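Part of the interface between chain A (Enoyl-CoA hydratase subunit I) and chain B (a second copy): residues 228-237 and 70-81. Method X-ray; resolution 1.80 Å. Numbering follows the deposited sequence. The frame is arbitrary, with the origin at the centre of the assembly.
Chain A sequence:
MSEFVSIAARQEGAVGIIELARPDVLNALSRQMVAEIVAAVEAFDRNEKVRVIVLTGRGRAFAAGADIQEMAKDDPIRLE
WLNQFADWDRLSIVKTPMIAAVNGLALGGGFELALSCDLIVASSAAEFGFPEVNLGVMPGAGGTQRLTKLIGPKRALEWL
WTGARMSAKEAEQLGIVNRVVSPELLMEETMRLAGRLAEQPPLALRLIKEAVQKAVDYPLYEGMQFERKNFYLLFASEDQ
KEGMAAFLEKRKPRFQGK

Chain A, residues 228-237: RKNFYLLFAS
Chain B, residues 70-81: EMAKDDPIRLEW

Residues 228-234 of chain A form the last turns of a helix that begins earlier in the chain. A type I turn from Leu A234 to Ser A237 follows. Ser A237 is an N-cap; its chi1 is p (72°), and Ser A237 OG donates to Leu A234 O at 2.7 Å.

In chain B, a helix that includes residues 70-72 gives way to a short link, and a second helix starts at Pro B76. Asp B74 (-82/159) and Asp B75 (-151/167) are extended. Asp B75, chi1 p (58°), caps the new helix: Arg B78 N donates to Asp B75 OD1 at 2.9 Å, nearly linear. Arg B78 has chi1 to chi3 all t. This extended chain brings Arg B78 NE to Asp B74 OD1 at 2.7 Å, a salt bridge within chain B.

Helices 228-234 and 76-81 run roughly antiparallel, at 146°, with axes 8.7 Å apart at closest. Tyr A232 CA and Pro B76 CA are 4.8 Å apart; Phe A235 CA and Asp B75 CA are 5.1 Å apart.

Phe A235 points toward chain B, with chi1 m (-79°) and chi2 77°. Leu B79, m,t (-72°, 168°), also points across. Leu B79 CD1 lies over the Phe A235 ring face, 4.0 Å from the centroid of that ring and 29° off the normal, a CH-pi contact. The same Leu B79 CD1 is 4.2 Å from Phe A231 CE2. Phe A231 is t (-178°); its CB points sideways but its ring end comes nearer.

Pro B76, C-gamma exo, packs against the chain A turn. Pro B76 CG is 3.5 Å from Ala A236 CB and 3.5 Å from Tyr A232 O; Pro B76 CD is 3.4 Å from Phe A235 O.

Tyr A232 is m (-63°), chi2 -10°. Its CB also points sideways, but the ring lies along the chain B helix. Leu B79 C and Glu B80 N sit over one ring face, and Tyr A232 CD1 is 3.6 Å from Leu B79 CB. Water 2 joins Tyr A232 OH (2.7 Å) to Glu B80 O (2.9 Å).

Lys A229 starts m,m (-75°, -65°) and finishes t,t. Glu B80 is t,p (176°, 61°), chi3 53°. Both side-chain ends come nearer than their CB directions suggest, so Lys A229 NZ donates to Glu B80 OE1 at 2.8 Å in a salt bridge. Water 1 donates to Glu B80 OE2 at 2.4 Å and accepts a weak bond from Lys A229 NZ at 3.3 Å.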

# COMPACT_ATOMS: atom_id res chain seq x y z
N ARG A 228 -7.83 -5.11 -10.94
CA ARG A 228 -9.14 -4.93 -11.56
C ARG A 228 -9.89 -6.24 -11.80
O ARG A 228 -11.13 -6.24 -11.84
CB ARG A 228 -9.01 -4.13 -12.87
CG ARG A 228 -8.22 -4.80 -13.98
CD ARG A 228 -7.86 -3.79 -15.07
NE ARG A 228 -7.02 -2.72 -14.54
CZ ARG A 228 -6.42 -1.79 -15.28
NH1 ARG A 228 -6.58 -1.78 -16.60
NH2 ARG A 228 -5.68 -0.85 -14.69
N LYS A 229 -9.17 -7.35 -11.96
CA LYS A 229 -9.84 -8.63 -12.15
C LYS A 229 -10.57 -8.98 -10.86
O LYS A 229 -11.70 -9.49 -10.88
CB LYS A 229 -8.82 -9.73 -12.50
CG LYS A 229 -8.30 -9.65 -13.93
CD LYS A 229 -9.42 -9.91 -14.94
CE LYS A 229 -8.94 -9.71 -16.36
NZ LYS A 229 -9.94 -10.16 -17.36
N ASN A 230 -9.92 -8.72 -9.72
CA ASN A 230 -10.55 -8.98 -8.43
C ASN A 230 -11.72 -8.02 -8.24
O ASN A 230 -12.74 -8.39 -7.66
CB ASN A 230 -9.54 -8.84 -7.28
CG ASN A 230 -8.79 -10.14 -7.00
OD1 ASN A 230 -9.03 -11.15 -7.66
ND2 ASN A 230 -7.90 -10.12 -6.01
N PHE A 231 -11.58 -6.80 -8.75
CA PHE A 231 -12.66 -5.81 -8.67
C PHE A 231 -13.88 -6.38 -9.41
O PHE A 231 -15.00 -6.35 -8.90
CB PHE A 231 -12.22 -4.50 -9.33
CG PHE A 231 -13.25 -3.40 -9.27
CD1 PHE A 231 -13.36 -2.60 -8.14
CD2 PHE A 231 -14.11 -3.17 -10.34
CE1 PHE A 231 -14.30 -1.57 -8.08
CE2 PHE A 231 -15.06 -2.15 -10.29
CZ PHE A 231 -15.15 -1.35 -9.16
N TYR A 232 -13.66 -6.89 -10.62
CA TYR A 232 -14.75 -7.47 -11.40
C TYR A 232 -15.43 -8.60 -10.65
O TYR A 232 -16.66 -8.69 -10.60
CB TYR A 232 -14.24 -8.05 -12.73
CG TYR A 232 -13.63 -7.07 -13.71
CD1 TYR A 232 -13.71 -5.69 -13.52
CD2 TYR A 232 -12.98 -7.54 -14.86
CE1 TYR A 232 -13.16 -4.80 -14.45
CE2 TYR A 232 -12.43 -6.67 -15.79
CZ TYR A 232 -12.53 -5.30 -15.58
OH TYR A 232 -11.98 -4.44 -16.52
N LEU A 233 -14.61 -9.48 -10.07
CA LEU A 233 -15.11 -10.64 -9.34
C LEU A 233 -16.00 -10.30 -8.16
O LEU A 233 -16.96 -11.02 -7.88
CB LEU A 233 -13.94 -11.52 -8.88
CG LEU A 233 -13.32 -12.39 -9.98
CD1 LEU A 233 -12.04 -13.05 -9.47
CD2 LEU A 233 -14.34 -13.43 -10.42
N LEU A 234 -15.69 -9.22 -7.46
CA LEU A 234 -16.51 -8.84 -6.31
C LEU A 234 -17.93 -8.48 -6.72
O LEU A 234 -18.85 -8.55 -5.90
CB LEU A 234 -15.85 -7.70 -5.53
CG LEU A 234 -14.59 -8.12 -4.76
CD1 LEU A 234 -13.99 -6.91 -4.06
CD2 LEU A 234 -14.93 -9.20 -3.73
N PHE A 235 -18.14 -8.12 -7.98
CA PHE A 235 -19.48 -7.79 -8.44
C PHE A 235 -20.31 -9.04 -8.76
O PHE A 235 -21.43 -8.95 -9.26
CB PHE A 235 -19.44 -6.84 -9.64
CG PHE A 235 -19.18 -5.41 -9.24
CD1 PHE A 235 -17.89 -5.00 -8.90
CD2 PHE A 235 -20.23 -4.51 -9.11
CE1 PHE A 235 -17.66 -3.70 -8.43
CE2 PHE A 235 -20.01 -3.21 -8.64
CZ PHE A 235 -18.72 -2.81 -8.30
N ALA A 236 -19.74 -10.20 -8.45
CA ALA A 236 -20.45 -11.46 -8.65
C ALA A 236 -20.95 -11.90 -7.29
O ALA A 236 -21.69 -12.88 -7.17
CB ALA A 236 -19.50 -12.51 -9.22
N SER A 237 -20.57 -11.16 -6.25
CA SER A 237 -20.97 -11.51 -4.89
C SER A 237 -22.28 -10.87 -4.45
O SER A 237 -22.63 -9.76 -4.88
CB SER A 237 -19.87 -11.14 -3.89
OG SER A 237 -19.78 -9.73 -3.71
N GLU B 70 -24.37 4.22 -10.32
CA GLU B 70 -23.62 3.77 -11.49
C GLU B 70 -22.98 2.41 -11.24
O GLU B 70 -23.02 1.53 -12.10
CB GLU B 70 -22.54 4.80 -11.86
CG GLU B 70 -21.61 4.34 -12.99
CD GLU B 70 -20.84 5.49 -13.61
OE1 GLU B 70 -21.48 6.37 -14.23
OE2 GLU B 70 -19.60 5.52 -13.48
N MET B 71 -22.42 2.23 -10.05
CA MET B 71 -21.78 0.96 -9.70
C MET B 71 -22.78 -0.18 -9.57
O MET B 71 -22.46 -1.33 -9.91
CB MET B 71 -21.00 1.08 -8.39
CG MET B 71 -19.82 2.05 -8.44
SD MET B 71 -18.73 1.82 -7.02
CE MET B 71 -19.60 2.70 -5.74
N ALA B 72 -23.98 0.11 -9.08
CA ALA B 72 -25.00 -0.91 -8.89
C ALA B 72 -25.46 -1.53 -10.20
O ALA B 72 -26.03 -2.62 -10.20
CB ALA B 72 -26.19 -0.32 -8.14
N LYS B 73 -25.22 -0.85 -11.31
CA LYS B 73 -25.62 -1.36 -12.62
C LYS B 73 -24.66 -2.43 -13.13
O LYS B 73 -25.00 -3.20 -14.03
CB LYS B 73 -25.65 -0.23 -13.65
CG LYS B 73 -26.68 0.85 -13.41
CD LYS B 73 -26.59 1.91 -14.51
CE LYS B 73 -26.77 1.29 -15.89
NZ LYS B 73 -26.56 2.27 -16.99
N ASP B 74 -23.47 -2.48 -12.55
CA ASP B 74 -22.46 -3.43 -13.00
C ASP B 74 -22.52 -4.87 -12.50
O ASP B 74 -23.14 -5.18 -11.48
CB ASP B 74 -21.07 -2.87 -12.70
CG ASP B 74 -20.84 -1.51 -13.34
OD1 ASP B 74 -21.32 -1.30 -14.48
OD2 ASP B 74 -20.17 -0.65 -12.72
N ASP B 75 -21.87 -5.74 -13.26
CA ASP B 75 -21.74 -7.17 -12.97
C ASP B 75 -20.40 -7.55 -13.61
O ASP B 75 -19.84 -6.77 -14.39
CB ASP B 75 -22.91 -7.97 -13.55
CG ASP B 75 -23.07 -7.81 -15.05
OD1 ASP B 75 -22.23 -8.35 -15.80
OD2 ASP B 75 -24.03 -7.13 -15.48
N PRO B 76 -19.86 -8.73 -13.30
CA PRO B 76 -18.57 -9.16 -13.86
C PRO B 76 -18.38 -9.03 -15.38
O PRO B 76 -17.36 -8.50 -15.83
CB PRO B 76 -18.46 -10.61 -13.40
CG PRO B 76 -19.18 -10.59 -12.08
CD PRO B 76 -20.41 -9.77 -12.41
N ILE B 77 -19.34 -9.50 -16.15
CA ILE B 77 -19.24 -9.45 -17.61
C ILE B 77 -19.37 -8.03 -18.17
O ILE B 77 -18.62 -7.64 -19.06
CB ILE B 77 -20.28 -10.38 -18.27
CG1 ILE B 77 -20.12 -11.80 -17.73
CG2 ILE B 77 -20.09 -10.37 -19.79
CD1 ILE B 77 -18.75 -12.51 -17.95
N ARG B 78 -20.32 -7.27 -17.63
CA ARG B 78 -20.52 -5.89 -18.07
C ARG B 78 -19.22 -5.11 -17.83
O ARG B 78 -18.79 -4.33 -18.68
CB ARG B 78 -21.67 -5.25 -17.28
CG ARG B 78 -21.83 -3.74 -17.50
CD ARG B 78 -23.04 -3.21 -16.72
NE ARG B 78 -23.02 -1.75 -16.55
CZ ARG B 78 -23.35 -0.87 -17.48
NH1 ARG B 78 -23.75 -1.26 -18.69
NH2 ARG B 78 -23.29 0.43 -17.21
N LEU B 79 -18.59 -5.33 -16.68
CA LEU B 79 -17.34 -4.65 -16.35
C LEU B 79 -16.21 -5.09 -17.26
O LEU B 79 -15.39 -4.27 -17.69
CB LEU B 79 -16.97 -4.89 -14.89
CG LEU B 79 -17.86 -4.16 -13.87
CD1 LEU B 79 -17.61 -4.70 -12.47
CD2 LEU B 79 -17.57 -2.66 -13.95
N GLU B 80 -16.15 -6.38 -17.56
CA GLU B 80 -15.11 -6.91 -18.44
C GLU B 80 -15.16 -6.20 -19.79
O GLU B 80 -14.14 -5.77 -20.32
CB GLU B 80 -15.29 -8.41 -18.62
CG GLU B 80 -14.29 -9.05 -19.59
CD GLU B 80 -12.84 -8.90 -19.16
OE1 GLU B 80 -12.51 -9.27 -18.02
OE2 GLU B 80 -12.03 -8.43 -19.99
N TRP B 81 -16.36 -6.06 -20.36
CA TRP B 81 -16.50 -5.39 -21.65
C TRP B 81 -16.26 -3.88 -21.55
O TRP B 81 -15.75 -3.27 -22.49
CB TRP B 81 -17.88 -5.67 -22.25
CG TRP B 81 -18.07 -7.08 -22.76
CD1 TRP B 81 -19.05 -7.96 -22.39
CD2 TRP B 81 -17.30 -7.75 -23.78
NE1 TRP B 81 -18.94 -9.13 -23.11
CE2 TRP B 81 -17.87 -9.03 -23.97
CE3 TRP B 81 -16.18 -7.39 -24.54
CZ2 TRP B 81 -17.37 -9.95 -24.89
CZ3 TRP B 81 -15.67 -8.31 -25.46
CH2 TRP B 81 -16.27 -9.57 -25.63
O HOH W 1 -9.99 -7.41 -19.14
O HOH W 2 -11.62 -5.39 -19.00